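Local coordinates for polyporopepsin (Irpex lacteus, PDB 1WKR), which cleaves peptide bonds with broad specificity and clots milk, as a pepsin-like aspartic endopeptidase of the A1 family, at residues T8-D13 and D99-I104; V15-V20 and A24-L29; S35-L40 and D57-T62; D75-G80 and P85-G90; P126-N131 and L160-T165. All blocks are in the same frame, centred on the assembly; numbering follows the deposited sequence.

Interaction 1 (T8-D13 and D99-I104)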
# COMPACT_ATOMS: atom_id res chain seq x y z
N THR A 8 1.37 9.64 7.60
CA THR A 8 2.74 9.75 8.02
C THR A 8 3.58 8.60 7.49
O THR A 8 3.23 7.44 7.62
CB THR A 8 2.84 9.75 9.55
OG1 THR A 8 2.13 10.91 10.02
CG2 THR A 8 4.22 9.93 10.05
N ASN A 9 4.70 8.98 6.84
CA ASN A 9 5.65 8.04 6.24
C ASN A 9 6.51 7.48 7.33
O ASN A 9 7.30 8.25 7.94
CB ASN A 9 6.47 8.80 5.20
CG ASN A 9 7.33 7.91 4.36
OD1 ASN A 9 7.91 6.95 4.85
ND2 ASN A 9 7.46 8.22 3.06
N GLN A 10 6.44 6.18 7.59
CA GLN A 10 7.29 5.47 8.56
C GLN A 10 8.30 4.59 7.84
O GLN A 10 8.73 3.57 8.38
CB GLN A 10 6.45 4.63 9.54
CG GLN A 10 5.44 5.47 10.34
CD GLN A 10 4.78 4.72 11.50
OE1 GLN A 10 4.53 5.37 12.53
NE2 GLN A 10 4.55 3.45 11.35
N LEU A 11 8.63 4.93 6.60
CA LEU A 11 9.70 4.33 5.79
C LEU A 11 9.28 3.00 5.22
O LEU A 11 9.38 2.78 3.98
CB LEU A 11 11.04 4.13 6.59
CG LEU A 11 11.51 5.35 7.33
CD1 LEU A 11 12.88 5.06 7.98
CD2 LEU A 11 11.55 6.60 6.47
N VAL A 12 8.80 2.09 6.04
CA VAL A 12 8.31 0.77 5.58
C VAL A 12 6.82 0.77 5.33
O VAL A 12 6.28 -0.16 4.70
CB VAL A 12 8.75 -0.37 6.51
CG1 VAL A 12 10.32 -0.46 6.55
CG2 VAL A 12 8.23 -0.24 7.92
N ASP A 13 6.11 1.73 5.90
CA ASP A 13 4.64 1.82 5.75
C ASP A 13 4.23 3.25 5.96
O ASP A 13 5.07 4.07 6.40
CB ASP A 13 3.92 0.85 6.73
CG ASP A 13 4.33 1.10 8.16
OD1 ASP A 13 4.13 2.17 8.68
OD2 ASP A 13 4.80 0.07 8.80
N ASP A 99 5.06 -4.28 14.30
CA ASP A 99 5.84 -3.25 15.03
C ASP A 99 5.61 -1.87 14.41
O ASP A 99 5.55 -1.69 13.15
CB ASP A 99 7.33 -3.60 14.95
CG ASP A 99 7.66 -4.73 15.93
OD1 ASP A 99 6.83 -5.09 16.75
OD2 ASP A 99 8.91 -5.19 15.84
N GLY A 100 5.43 -0.89 15.32
CA GLY A 100 5.30 0.50 14.89
C GLY A 100 3.86 0.98 14.60
O GLY A 100 3.72 2.13 14.26
N VAL A 101 2.86 0.05 14.69
CA VAL A 101 1.46 0.42 14.40
C VAL A 101 0.52 -0.26 15.39
O VAL A 101 0.82 -1.22 16.06
CB VAL A 101 1.10 0.06 12.95
CG1 VAL A 101 2.07 0.73 11.92
CG2 VAL A 101 0.98 -1.41 12.70
N ASP A 102 -0.72 0.31 15.44
CA ASP A 102 -1.82 -0.27 16.20
C ASP A 102 -2.59 -1.36 15.49
O ASP A 102 -3.34 -2.08 16.07
CB ASP A 102 -2.78 0.80 16.65
CG ASP A 102 -2.26 1.66 17.80
OD1 ASP A 102 -2.15 1.06 18.92
OD2 ASP A 102 -1.96 2.82 17.64
N GLY A 103 -2.46 -1.41 14.13
CA GLY A 103 -3.27 -2.28 13.33
C GLY A 103 -3.28 -1.72 11.89
O GLY A 103 -2.36 -1.02 11.50
N ILE A 104 -4.35 -2.07 11.15
CA ILE A 104 -4.46 -1.76 9.72
C ILE A 104 -5.75 -0.99 9.45
O ILE A 104 -6.82 -1.34 10.00
CB ILE A 104 -4.37 -3.04 8.84
CG1 ILE A 104 -2.95 -3.57 8.89
CG2 ILE A 104 -4.87 -2.78 7.42
CD1 ILE A 104 -2.72 -4.84 8.02
O HOH W 1 2.47 4.70 14.30
O HOH W 2 5.65 0.43 11.26
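Q10 and D13 belong to the turn between strands 3-9 and 14-20 of the pepsin-like fold, and they meet G100 and V101 in the loop that leads into strand 103-106. The Q10 amide does most of the bridging. Its CG sits beside the backbone N (chi1 -59°) and the chain beyond it is extended, which delivers NE2 to G100 O at 3.3 Å. That bond is fairly straight (160° at the hydrogen) and G100 O lies in the amide plane of Q10, but the donor stands well above the G100 carbonyl plane and misses its lone pairs. NE2 also donates to D13 OD1, 3.0 Å away, on the syn lone pair of that oxygen. Two acceptors on one nitrogen fix the rotation of the amide.

Two waters widen the polar bridge. Water 2 donates to D13 OD2 at 2.6 Å and to D99 O at 2.8 Å. Water 1 stands 2.8 Å from Q10 OE1 and 2.9 Å from G100 O, with more acceptors in reach than it has protons, so both links need not exist at once. The packing is methyl against polar groups: V101 CG1 lies 3.7 Å from Q10 NE2 and also faces D13 OD1. Within the turn, N9 OD1 accepts from L11 N, an Asx turn.

D13 lies about 8 Å from the active-site D32, side chain to side chain, and V12 O accepts a hydrogen bond from T216. V15 of strand 14-20 packs against Q10 and V101, D13 touches L30 of strand 25-32, and D102 accepts from S28 N, tying the loop to strand 25-32.

Interaction 2 (V15-V20 and A24-L29)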
# COMPACT_ATOMS: atom_id res chain seq x y z
N VAL A 15 1.05 5.46 8.01
CA VAL A 15 -0.03 5.36 8.97
C VAL A 15 -0.88 6.59 8.92
O VAL A 15 -0.51 7.67 8.46
CB VAL A 15 0.49 5.21 10.41
CG1 VAL A 15 1.11 3.81 10.55
CG2 VAL A 15 1.49 6.31 10.80
N VAL A 16 -2.12 6.43 9.41
CA VAL A 16 -3.04 7.54 9.64
C VAL A 16 -3.56 7.37 11.06
O VAL A 16 -3.74 6.29 11.58
CB VAL A 16 -4.22 7.62 8.64
CG1 VAL A 16 -3.76 7.98 7.26
CG2 VAL A 16 -4.97 6.29 8.60
N ASN A 17 -3.85 8.52 11.70
CA ASN A 17 -4.62 8.54 12.95
C ASN A 17 -6.04 8.28 12.69
O ASN A 17 -6.71 8.86 11.81
CB ASN A 17 -4.47 9.97 13.63
CG ASN A 17 -3.11 10.09 14.18
OD1 ASN A 17 -2.66 11.35 14.21
ND2 ASN A 17 -2.46 9.17 14.59
N VAL A 18 -6.60 7.36 13.48
CA VAL A 18 -7.99 6.92 13.34
C VAL A 18 -8.63 6.95 14.73
O VAL A 18 -8.08 6.31 15.69
CB VAL A 18 -8.10 5.48 12.78
CG1 VAL A 18 -9.52 5.05 12.59
CG2 VAL A 18 -7.31 5.40 11.46
N GLY A 19 -9.71 7.67 14.90
CA GLY A 19 -10.44 7.60 16.19
C GLY A 19 -11.40 6.46 16.20
O GLY A 19 -12.06 6.15 15.20
N VAL A 20 -11.52 5.79 17.35
CA VAL A 20 -12.46 4.72 17.55
C VAL A 20 -13.16 4.95 18.88
O VAL A 20 -12.48 5.15 19.91
CB VAL A 20 -11.80 3.35 17.51
CG1 VAL A 20 -12.89 2.28 17.66
CG2 VAL A 20 -11.00 3.14 16.18
N ALA A 24 -13.63 9.30 21.55
CA ALA A 24 -12.69 8.54 20.62
C ALA A 24 -11.29 8.44 21.27
O ALA A 24 -10.75 9.39 21.79
CB ALA A 24 -12.62 9.27 19.29
N THR A 25 -10.77 7.23 21.15
CA THR A 25 -9.33 7.00 21.39
C THR A 25 -8.68 6.98 20.01
O THR A 25 -9.21 6.39 19.08
CB THR A 25 -9.13 5.65 22.13
OG1 THR A 25 -9.65 5.84 23.48
CG2 THR A 25 -7.66 5.28 22.28
N THR A 26 -7.49 7.58 19.90
CA THR A 26 -6.75 7.54 18.66
C THR A 26 -5.83 6.38 18.55
O THR A 26 -5.06 6.05 19.48
CB THR A 26 -5.91 8.81 18.58
OG1 THR A 26 -6.80 9.95 18.50
CG2 THR A 26 -5.11 8.86 17.24
N TYR A 27 -5.84 5.71 17.38
CA TYR A 27 -4.98 4.61 17.07
C TYR A 27 -4.24 4.98 15.78
O TYR A 27 -4.79 5.62 14.87
CB TYR A 27 -5.77 3.32 16.82
CG TYR A 27 -6.60 2.92 18.05
CD1 TYR A 27 -7.83 3.52 18.28
CD2 TYR A 27 -6.13 1.99 18.95
CE1 TYR A 27 -8.60 3.19 19.38
CE2 TYR A 27 -6.92 1.62 20.11
CZ TYR A 27 -8.10 2.26 20.22
OH TYR A 27 -8.92 1.90 21.35
N SER A 28 -2.99 4.50 15.63
CA SER A 28 -2.20 4.79 14.40
C SER A 28 -2.28 3.53 13.54
O SER A 28 -1.67 2.52 13.87
CB SER A 28 -0.81 5.15 14.83
OG SER A 28 -0.07 5.48 13.66
N LEU A 29 -3.06 3.58 12.45
CA LEU A 29 -3.33 2.43 11.64
C LEU A 29 -2.59 2.50 10.34
O LEU A 29 -2.52 3.54 9.67
CB LEU A 29 -4.82 2.28 11.37
CG LEU A 29 -5.73 2.15 12.64
CD1 LEU A 29 -7.09 1.71 12.22
CD2 LEU A 29 -5.17 1.07 13.62
O HOH W 3 -11.54 2.74 21.10
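V18, V20, Y27 and L29 share one face of an antiparallel beta hairpin, strands 14-20 and 25-32, and cross its two strands in pairs. Six backbone bonds of 2.9 to 3.0 Å join the hydrogen-bonded pairs V16-L29, V18-Y27 and V20-T25. V18 holds CG1 anti to its nitrogen (chi1 -178°), which turns CG2 onto L29 CD1 at 3.8 Å; the two side chains meet at about a right angle. V20 has nearly the same torsion and meets the Y27 ring obliquely, CB to CE1 3.7 Å, while V18 O lies at the ring edge, in plane. With its CG beside the backbone N (chi1 -60°), Y27 lays its ring along the hairpin. Its OH donates to water 3 at 2.8 Å, which in turn donates to V20 O, and V47 N is a further partner of the hydroxyl. If Y27 were an alanine, V20 would probably lose its aromatic neighbour and a gap would open beside it, and water 3 and V47 N would each lose a hydrogen-bond partner.

On the other face T26 CG2 lies 3.8 Å from N17 ND2, and S28 OG approaches V15 CB to 3.3 Å.

Chemically the two faces differ: methyls and a ring whose hydroxyl is satisfied pack beside V18, whereas the N17 face sets carbon largely against polar atoms. The six backbone bonds fix the register of the pairs, and side chains add packing on both faces.

Interaction 3 (S35-L40 and D57-T62). With SO4 (sulfate ion), chain D.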
# COMPACT_ATOMS: atom_id res chain seq x y z
N SER A 35 -5.17 -5.20 1.74
CA SER A 35 -6.06 -6.00 2.61
C SER A 35 -7.23 -5.10 2.94
O SER A 35 -7.22 -3.91 2.64
CB SER A 35 -5.38 -6.44 3.87
OG SER A 35 -5.17 -5.39 4.80
N SER A 36 -8.26 -5.71 3.55
CA SER A 36 -9.55 -5.04 3.62
C SER A 36 -10.20 -5.12 4.95
O SER A 36 -11.37 -4.69 5.11
CB SER A 36 -10.47 -5.63 2.53
OG SER A 36 -9.76 -5.52 1.29
N ASN A 37 -9.48 -5.60 5.97
CA ASN A 37 -10.00 -5.64 7.35
C ASN A 37 -9.36 -4.52 8.10
O ASN A 37 -8.12 -4.37 8.14
CB ASN A 37 -9.59 -6.97 8.02
CG ASN A 37 -10.33 -8.15 7.47
OD1 ASN A 37 -10.15 -8.55 6.30
ND2 ASN A 37 -11.27 -8.74 8.25
N THR A 38 -10.19 -3.65 8.70
CA THR A 38 -9.71 -2.59 9.61
C THR A 38 -9.65 -3.16 11.01
O THR A 38 -10.68 -3.70 11.46
CB THR A 38 -10.58 -1.35 9.50
OG1 THR A 38 -10.34 -0.75 8.21
CG2 THR A 38 -10.23 -0.32 10.57
N TRP A 39 -8.50 -3.11 11.65
CA TRP A 39 -8.37 -3.70 13.00
C TRP A 39 -7.37 -2.96 13.78
O TRP A 39 -6.48 -2.25 13.28
CB TRP A 39 -7.99 -5.19 12.85
CG TRP A 39 -6.63 -5.47 12.25
CD1 TRP A 39 -6.33 -5.67 10.95
CD2 TRP A 39 -5.40 -5.62 13.00
NE1 TRP A 39 -4.97 -5.93 10.80
CE2 TRP A 39 -4.39 -5.95 12.06
CE3 TRP A 39 -5.07 -5.56 14.35
CZ2 TRP A 39 -3.07 -6.16 12.41
CZ3 TRP A 39 -3.75 -5.77 14.72
CH2 TRP A 39 -2.75 -6.11 13.76
N LEU A 40 -7.46 -3.16 15.10
CA LEU A 40 -6.57 -2.53 16.06
C LEU A 40 -6.26 -3.55 17.19
O LEU A 40 -6.82 -4.64 17.22
CB LEU A 40 -7.18 -1.21 16.62
CG LEU A 40 -8.53 -1.34 17.30
CD1 LEU A 40 -8.43 -1.81 18.79
CD2 LEU A 40 -9.22 0.02 17.25
N ASP A 57 -18.88 -12.97 15.68
CA ASP A 57 -17.73 -13.53 14.93
C ASP A 57 -16.41 -13.26 15.55
O ASP A 57 -16.11 -12.18 16.10
CB ASP A 57 -17.72 -12.91 13.53
CG ASP A 57 -18.89 -13.33 12.70
OD1 ASP A 57 -19.13 -14.59 12.54
OD2 ASP A 57 -19.60 -12.47 12.16
N LYS A 58 -15.52 -14.24 15.38
CA LYS A 58 -14.05 -14.02 15.47
C LYS A 58 -13.56 -13.65 14.06
O LYS A 58 -14.26 -13.83 13.08
CB LYS A 58 -13.36 -15.33 15.93
CG LYS A 58 -13.87 -15.88 17.31
CD LYS A 58 -13.74 -14.86 18.30
CE LYS A 58 -14.01 -15.51 19.82
NZ LYS A 58 -13.92 -14.48 20.82
N VAL A 59 -12.31 -13.15 14.05
CA VAL A 59 -11.74 -12.67 12.79
C VAL A 59 -10.27 -13.07 12.74
O VAL A 59 -9.60 -13.15 13.77
CB VAL A 59 -11.94 -11.11 12.64
CG1 VAL A 59 -11.23 -10.35 13.75
CG2 VAL A 59 -11.47 -10.63 11.28
N SER A 60 -9.80 -13.35 11.53
CA SER A 60 -8.38 -13.79 11.30
C SER A 60 -8.02 -13.37 9.88
O SER A 60 -8.74 -13.60 8.97
CB SER A 60 -8.39 -15.40 11.38
OG SER A 60 -7.15 -15.87 11.16
N VAL A 61 -6.78 -12.81 9.84
CA VAL A 61 -6.19 -12.46 8.53
C VAL A 61 -4.72 -12.91 8.51
O VAL A 61 -3.98 -12.61 9.42
CB VAL A 61 -6.31 -10.94 8.18
CG1 VAL A 61 -5.72 -10.67 6.80
CG2 VAL A 61 -7.81 -10.49 8.29
N THR A 62 -4.34 -13.52 7.38
CA THR A 62 -2.95 -13.88 7.14
C THR A 62 -2.35 -12.98 6.05
O THR A 62 -2.97 -12.82 4.96
CB THR A 62 -2.82 -15.36 6.73
OG1 THR A 62 -3.24 -16.17 7.84
CG2 THR A 62 -1.37 -15.79 6.46
S SO4 D . -10.30 -13.52 21.33
O1 SO4 D . -10.40 -12.96 22.88
O2 SO4 D . -10.40 -12.28 20.50
O3 SO4 D . -9.01 -14.10 21.18
O4 SO4 D . -11.35 -14.41 21.01
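N37, V61 and V59 carry this buried contact between the chain just after the Asp-Thr-Gly-Ser active-site motif, which ends at S35, and strand 57-62, which pairs with strand 67-79 in the hairpin that forms the flap of pepsin-like proteinases. V61 CG2 stands over the flat of the N37 amide, 3.5 Å from CG and 3.6 Å from OD1. V59 CG2 approaches the nitrogen end, 3.6 Å from N37 ND2. N37 holds its CG beside the backbone N (chi1 -71°), and chi2 of 68° turns the amide so that its flat side meets the valine. No hydrogen bond crosses here; ND2 instead donates to T116 OG1, which satisfies a buried polar group and probably holds the amide in this rotation. With an alanine here, T116 OG1 would probably be left without its donor and a gap would open under V61 CG2.

V61 also packs on an apolar side chain of the bound peptide and lies about 7 Å from D32, side chain to side chain, so the valine belongs to the wall of the substrate cleft. On the same strand, K58 NZ is hydrogen-bonded to O4 of a sulfate, probably from the crystallisation liquor, at 2.6 Å.

Interaction 4 (D75-G80 and P85-G90)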
# COMPACT_ATOMS: atom_id res chain seq x y z
N ASP A 75 -18.13 -0.32 15.81
CA ASP A 75 -17.81 0.86 16.59
C ASP A 75 -17.83 2.09 15.68
O ASP A 75 -17.91 1.95 14.42
CB ASP A 75 -16.43 0.71 17.28
CG ASP A 75 -16.39 1.42 18.63
OD1 ASP A 75 -16.98 2.47 18.79
OD2 ASP A 75 -15.60 0.96 19.51
N THR A 76 -17.79 3.26 16.26
CA THR A 76 -17.73 4.52 15.49
C THR A 76 -16.29 4.79 15.18
O THR A 76 -15.44 4.87 16.08
CB THR A 76 -18.34 5.64 16.30
OG1 THR A 76 -19.75 5.36 16.40
CG2 THR A 76 -18.22 6.99 15.59
N VAL A 77 -15.98 4.99 13.90
CA VAL A 77 -14.60 5.27 13.43
C VAL A 77 -14.55 6.64 12.85
O VAL A 77 -15.43 7.01 12.00
CB VAL A 77 -14.26 4.19 12.37
CG1 VAL A 77 -12.99 4.55 11.61
CG2 VAL A 77 -14.12 2.83 13.09
N THR A 78 -13.53 7.41 13.18
CA THR A 78 -13.35 8.79 12.68
C THR A 78 -12.07 8.89 11.92
O THR A 78 -11.01 8.43 12.36
CB THR A 78 -13.26 9.77 13.90
OG1 THR A 78 -14.49 9.62 14.72
CG2 THR A 78 -13.27 11.16 13.47
N LEU A 79 -12.18 9.44 10.71
CA LEU A 79 -11.07 9.65 9.79
C LEU A 79 -11.12 11.15 9.43
O LEU A 79 -11.94 11.60 8.65
CB LEU A 79 -11.28 8.81 8.49
CG LEU A 79 -11.14 7.30 8.75
CD1 LEU A 79 -11.70 6.47 7.58
CD2 LEU A 79 -9.66 6.99 8.94
N GLY A 80 -10.20 11.89 10.03
CA GLY A 80 -10.24 13.40 9.83
C GLY A 80 -11.55 13.89 10.28
O GLY A 80 -11.97 13.64 11.54
N PRO A 85 -20.44 5.59 11.79
CA PRO A 85 -21.06 4.86 12.90
C PRO A 85 -21.14 3.30 12.43
O PRO A 85 -21.39 3.08 11.25
CB PRO A 85 -22.48 5.50 13.02
CG PRO A 85 -22.72 6.38 11.82
CD PRO A 85 -21.42 6.52 11.09
N LYS A 86 -20.92 2.44 13.26
CA LYS A 86 -21.10 1.09 13.07
C LYS A 86 -20.18 0.44 12.02
O LYS A 86 -20.58 -0.48 11.33
CB LYS A 86 -22.57 0.75 12.86
CG LYS A 86 -23.54 1.15 14.02
CD LYS A 86 -24.90 0.30 14.00
CE LYS A 86 -24.45 -1.18 14.09
NZ LYS A 86 -25.82 -2.09 14.53
N GLN A 87 -18.99 0.98 11.92
CA GLN A 87 -17.93 0.28 11.16
C GLN A 87 -17.57 -1.04 11.83
O GLN A 87 -17.34 -1.05 13.04
CB GLN A 87 -16.70 1.19 11.10
CG GLN A 87 -15.50 0.49 10.38
CD GLN A 87 -15.77 0.18 8.94
OE1 GLN A 87 -16.22 1.09 8.19
NE2 GLN A 87 -15.49 -1.03 8.48
N SER A 88 -17.54 -2.12 11.08
CA SER A 88 -17.08 -3.41 11.62
C SER A 88 -15.55 -3.36 11.63
O SER A 88 -14.92 -3.10 10.57
CB SER A 88 -17.62 -4.49 10.79
OG SER A 88 -17.25 -5.76 11.36
N ILE A 89 -14.96 -3.64 12.78
CA ILE A 89 -13.50 -3.66 13.00
C ILE A 89 -13.10 -4.94 13.67
O ILE A 89 -13.85 -5.53 14.51
CB ILE A 89 -13.04 -2.44 13.82
CG1 ILE A 89 -13.67 -2.41 15.25
CG2 ILE A 89 -13.37 -1.15 13.07
CD1 ILE A 89 -13.02 -1.44 16.13
N GLY A 90 -11.88 -5.37 13.46
CA GLY A 90 -11.25 -6.42 14.25
C GLY A 90 -10.47 -5.86 15.42
O GLY A 90 -9.96 -4.75 15.40
O HOH W 4 -21.07 2.88 16.26
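D75 and Q87, a hydrogen-bonded antiparallel pair, carry the two flat groups of this contact, and these do not stack on each other. The D75 carboxylate is met on the anti side of OD1 by T76 N, at 2.8 Å and somewhat out of its plane; Y46 OH and T51 OG1 serve its two oxygens from outside. The Q87 amide keeps S88 O in its own plane, NE2 to O 3.0 Å. Its other partners are N131 ND2, at OE1, and P126 O, at NE2, so both ends of the amide are fixed and its flip is decided.

The Q87 chain is bent at chi2 (64°), which leads the amide away from segment 75-80 while CB rests on V77 CG2 at 3.6 Å. V77 CG2 also faces I89 CG2, at 4.1 Å, and the D75 methylene touches the I89 tip.

The backbone holds the pair at two points: D75 N to Q87 O is a sound bond of 3.0 Å, whereas Q87 N to D75 O, at 2.9 Å, is weak because the angle at the hydrogen is just 120°. Water 4 adds a bridge, lying 2.8 Å from T76 OG1 and accepting from K86 N at 3.0 Å.

The chain turns a corner at P85 and K86, and strands 75-79 and 87-90 run almost at right angles (93°). Between these segments the pairing is a single bridge; V77 pairs on with I84 and I89 with Y73. Such a bent hairpin, strands 67-79 and 82-96, in which a strand passes from one layer to the next, is characteristic of the lobe architecture of pepsin-like proteinases.

Interaction 5 (P126-N131 and L160-T165)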
# COMPACT_ATOMS: atom_id res chain seq x y z
N PRO A 126 -18.03 -4.72 4.91
CA PRO A 126 -17.93 -3.43 4.21
C PRO A 126 -16.77 -2.60 4.77
O PRO A 126 -16.61 -2.44 5.99
CB PRO A 126 -19.26 -2.79 4.40
CG PRO A 126 -20.24 -3.96 4.47
CD PRO A 126 -19.48 -5.07 5.24
N THR A 127 -15.98 -2.02 3.86
CA THR A 127 -14.79 -1.29 4.30
C THR A 127 -15.12 0.10 4.69
O THR A 127 -16.26 0.59 4.47
CB THR A 127 -13.78 -1.27 3.14
OG1 THR A 127 -14.33 -0.46 2.07
CG2 THR A 127 -13.46 -2.66 2.59
N VAL A 128 -14.16 0.79 5.27
CA VAL A 128 -14.38 2.19 5.62
C VAL A 128 -14.81 2.98 4.43
O VAL A 128 -15.74 3.83 4.53
CB VAL A 128 -13.14 2.85 6.30
CG1 VAL A 128 -12.92 2.21 7.67
CG2 VAL A 128 -11.87 2.77 5.45
N THR A 129 -14.22 2.76 3.24
CA THR A 129 -14.58 3.52 2.05
C THR A 129 -16.03 3.20 1.63
O THR A 129 -16.81 4.09 1.33
CB THR A 129 -13.63 3.18 0.89
OG1 THR A 129 -12.28 3.14 1.43
CG2 THR A 129 -13.70 4.22 -0.19
N ASP A 130 -16.38 1.90 1.61
CA ASP A 130 -17.73 1.48 1.29
C ASP A 130 -18.76 2.13 2.22
O ASP A 130 -19.80 2.58 1.74
CB ASP A 130 -17.86 -0.06 1.44
CG ASP A 130 -17.18 -0.81 0.40
OD1 ASP A 130 -16.94 -0.32 -0.70
OD2 ASP A 130 -16.88 -2.03 0.70
N ASN A 131 -18.49 2.15 3.52
CA ASN A 131 -19.43 2.73 4.47
C ASN A 131 -19.55 4.22 4.35
O ASN A 131 -20.67 4.79 4.44
CB ASN A 131 -19.09 2.33 5.90
CG ASN A 131 -19.44 0.89 6.20
OD1 ASN A 131 -20.42 0.35 5.70
ND2 ASN A 131 -18.61 0.25 7.04
N LEU A 160 -4.64 10.87 2.50
CA LEU A 160 -5.78 10.06 1.96
C LEU A 160 -6.92 10.97 1.69
O LEU A 160 -7.28 11.77 2.59
CB LEU A 160 -6.21 8.97 2.94
CG LEU A 160 -5.37 7.69 2.90
CD1 LEU A 160 -3.93 7.80 2.94
CD2 LEU A 160 -6.02 6.66 3.89
N THR A 161 -7.56 10.86 0.55
CA THR A 161 -8.79 11.65 0.26
C THR A 161 -9.87 10.64 -0.09
O THR A 161 -9.74 9.83 -1.02
CB THR A 161 -8.61 12.63 -0.89
OG1 THR A 161 -7.47 13.49 -0.60
CG2 THR A 161 -9.81 13.51 -1.04
N PHE A 162 -10.94 10.68 0.67
CA PHE A 162 -12.11 9.81 0.44
C PHE A 162 -13.17 10.60 -0.35
O PHE A 162 -13.63 11.66 0.09
CB PHE A 162 -12.71 9.38 1.78
CG PHE A 162 -11.79 8.43 2.54
CD1 PHE A 162 -11.87 7.05 2.29
CD2 PHE A 162 -10.86 8.89 3.45
CE1 PHE A 162 -11.06 6.15 3.00
CE2 PHE A 162 -10.01 7.95 4.09
CZ PHE A 162 -10.13 6.61 3.87
N GLY A 163 -13.51 10.07 -1.51
CA GLY A 163 -14.62 10.62 -2.29
C GLY A 163 -14.21 11.61 -3.38
O GLY A 163 -15.11 12.09 -4.08
N ALA A 164 -12.92 11.90 -3.51
CA ALA A 164 -12.44 12.87 -4.52
C ALA A 164 -10.94 12.69 -4.66
O ALA A 164 -10.29 12.05 -3.85
CB ALA A 164 -12.72 14.29 -4.04
N THR A 165 -10.40 13.30 -5.69
CA THR A 165 -8.97 13.47 -5.87
C THR A 165 -8.54 14.83 -5.45
O THR A 165 -9.42 15.78 -5.31
CB THR A 165 -8.53 13.22 -7.32
OG1 THR A 165 -9.24 14.18 -8.19
CG2 THR A 165 -8.89 11.87 -7.83
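T129 swings OG1 beside its own backbone N (chi1 -44°), and F162 does the same with its CG (chi1 -69°); with chi2 near -87° the F162 ring then turns its edge to the helix. T129 OG1 sits in the plane of the ring, 3.6 Å from CE1, and the two side chains cross at about a right angle. An in-plane oxygen at an aromatic edge points at the ring hydrogens, which probably makes the approach mildly favourable, although no hydrogen bond is present. V128 CG2 reaches the same carbon, CE1, from an oblique direction at 4.3 Å.

The helix start that offers these two residues is well defined. T127 is the N-cap: D130 N donates to T127 OG1 at 3.2 Å, T127 N donates back to D130 OD2 at 3.3 Å, and N131 N reaches T127 O at 2.9 Å. The other carboxylate oxygen, D130 OD1, accepts from N141 ND2.

Around the ring, L82 of strand 82-96 and L143 of strand 142-146 touch F162, while V107 touches V128 and T129. The motif is a capping box at the head of helix 128-134, whose first turn packs against the end of strand 155-162 in the pepsin-like fold.

Overall arrangement
Interactions 3 and 5 are fully buried and lack cross-segment hydrogen bonds: one lays a valine on an amide, the other meets a phenyl edge with a threonine. Interactions 1, 2 and 4 are partly buried and mix bonds with packing: water and an amide in 1, regular pairing in 2, a single bridge at a corner in 4. Interactions 2 and 4 are hairpins on neighbouring strands, joined by G19 O with T78 N. Interaction 1 closes a loop that encloses 2, 3 and 4. Backbone bonds join T38 and L40 of 3 to G90 of 4, and W39 of 3 to I104 of 1. Interactions 1, 2 and 3 each bring a side chain within about 8 Å of that of D32; the centre of 4 lies farthest from that of the chain, about 20 Å.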